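PDB 6QE7: anti-sigma-I factor RsgI3 from Clostridium thermocellum, which probably holds the sigma factor SigI3 inactive until its extracellular sensing region, the tandem PA14 domains of this chain, binds plant polysaccharide such as pectin. Local coordinates for residues A[11-14]-A[15-19]. Residues are numbered along the deposited sequence; the frame is centred on the assembly and turned at random.
Sequences YNNM and DFSRF. With CA (calcium ion), chain E.
Asn-13 and Ser-17 meet twice across this loop. The ND2 of Asn-13 gives a nearly straight bond to Ser-17 OG at 2.9 Å, with the hydroxyl in the amide plane. Ser-17 OG in turn donates to Asp-15 OD1 at 2.7 Å, on the syn side of the carboxylate. The serine hydroxyl thus links amide and carboxylate in a short chain. Its chi1 of 66° sets OG between its own backbone N and carbonyl carbon, close to both partners. Backbone bonds run alongside: Asn-12 N to Arg-18 O at 2.8 Å, and Asn-13 N to Ser-17 O at 3.2 Å. A water lies between Asn-12 ND2 and Arg-18 O, within hydrogen-bonding distance of both.

The carbonyl O of Asn-12 binds a calcium ion at 2.3 Å. Asp-44 and Thr-45 add backbone oxygens to the site. Two of the calcium waters donate to Asn-12 OD1 and Asn-13 OD1, tying both side chains to the metal's hydration shell. Asn-12 OD1 also accepts from Gly-42 N, and its ND2 bonds to Ser-40 O.

At the strand end of the loop, the Tyr-11 ring lies between two phenylalanines. Phe-16 CA sits over one face, 3.7 Å from the ring centroid. The Phe-16 ring turns its edge to Tyr-11 in a T-shaped pair, planes at 87°. Phe-19 brings its edge to the opposite face, more tilted.

Arg-18 and Asn-13 both reach Asp-203 of the second PA14 domain, Arg-18 through a salt bridge. This is the loop of the beta hairpin formed by antiparallel strands 6-11 and 19-25 of the first PA14 domain. Strand 46-51 borders Tyr-11, and strand 105-113 touches Met-14 and Phe-16.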
# COMPACT_ATOMS: atom_id res chain seq x y z
N TYR A 11 8.06 -2.56 4.68
CA TYR A 11 7.13 -1.50 4.23
C TYR A 11 6.57 -0.84 5.50
O TYR A 11 6.23 -1.59 6.40
CB TYR A 11 6.04 -2.18 3.41
CG TYR A 11 6.48 -2.85 2.13
CD1 TYR A 11 6.99 -4.14 2.15
CD2 TYR A 11 6.27 -2.23 0.90
CE1 TYR A 11 7.37 -4.77 0.99
CE2 TYR A 11 6.63 -2.85 -0.28
CZ TYR A 11 7.17 -4.11 -0.21
OH TYR A 11 7.59 -4.67 -1.35
N ASN A 12 6.24 0.45 5.45
CA ASN A 12 5.69 1.23 6.59
C ASN A 12 4.17 1.23 6.63
O ASN A 12 3.61 1.85 7.58
CB ASN A 12 6.18 2.70 6.54
CG ASN A 12 7.35 2.89 7.47
OD1 ASN A 12 7.26 2.45 8.61
ND2 ASN A 12 8.45 3.47 7.01
N ASN A 13 3.51 0.59 5.67
CA ASN A 13 2.07 0.23 5.72
C ASN A 13 1.97 -1.31 5.86
O ASN A 13 2.98 -2.03 5.58
CB ASN A 13 1.36 0.75 4.46
CG ASN A 13 0.90 2.20 4.58
OD1 ASN A 13 0.82 2.75 5.68
ND2 ASN A 13 0.45 2.78 3.48
N MET A 14 0.78 -1.83 6.15
CA MET A 14 0.55 -3.27 6.44
C MET A 14 0.10 -4.00 5.18
O MET A 14 -0.11 -5.21 5.23
CB MET A 14 -0.41 -3.43 7.61
CG MET A 14 -1.89 -3.20 7.37
SD MET A 14 -2.35 -3.12 9.21
CE MET A 14 -3.99 -2.39 9.07
N ASP A 15 0.05 -3.29 4.04
CA ASP A 15 -0.36 -3.92 2.76
C ASP A 15 0.71 -3.74 1.71
O ASP A 15 0.32 -3.55 0.53
CB ASP A 15 -1.61 -3.24 2.21
CG ASP A 15 -1.41 -1.73 1.94
OD1 ASP A 15 -0.36 -1.14 2.38
OD2 ASP A 15 -2.30 -1.18 1.29
N PHE A 16 1.98 -3.76 2.06
CA PHE A 16 3.09 -3.79 1.07
C PHE A 16 3.02 -2.51 0.24
O PHE A 16 3.30 -2.58 -0.94
CB PHE A 16 3.05 -5.02 0.16
CG PHE A 16 3.01 -6.29 1.00
CD1 PHE A 16 4.12 -6.67 1.70
CD2 PHE A 16 1.83 -6.98 1.17
CE1 PHE A 16 4.09 -7.80 2.50
CE2 PHE A 16 1.78 -8.09 2.00
CZ PHE A 16 2.92 -8.48 2.67
N SER A 17 2.67 -1.40 0.87
CA SER A 17 2.87 -0.04 0.33
C SER A 17 3.72 0.73 1.34
O SER A 17 3.91 0.25 2.55
CB SER A 17 1.57 0.69 0.03
OG SER A 17 0.86 0.93 1.26
N ARG A 18 4.24 1.86 0.88
CA ARG A 18 5.25 2.69 1.59
C ARG A 18 6.50 1.84 1.85
O ARG A 18 6.95 1.71 3.00
CB ARG A 18 4.67 3.20 2.90
CG ARG A 18 3.90 4.49 2.73
CD ARG A 18 3.41 4.86 4.09
NE ARG A 18 2.42 5.91 4.06
CZ ARG A 18 2.69 7.20 3.95
NH1 ARG A 18 3.94 7.62 3.77
NH2 ARG A 18 1.71 8.07 4.01
N PHE A 19 7.07 1.37 0.77
CA PHE A 19 8.30 0.57 0.78
C PHE A 19 9.41 1.42 1.42
O PHE A 19 9.49 2.60 1.09
CB PHE A 19 8.64 0.10 -0.64
CG PHE A 19 10.05 -0.42 -0.69
CD1 PHE A 19 10.38 -1.63 -0.07
CD2 PHE A 19 11.07 0.35 -1.22
CE1 PHE A 19 11.69 -2.09 -0.06
CE2 PHE A 19 12.38 -0.14 -1.22
CZ PHE A 19 12.68 -1.34 -0.61
CA CA E . 2.84 2.08 9.70
O HOH W 1 8.24 4.00 3.96
O HOH W 2 5.18 1.52 10.20
O HOH W 3 1.34 3.41 8.33
O HOH W 4 3.90 4.27 9.28
O HOH W 5 2.70 3.33 11.80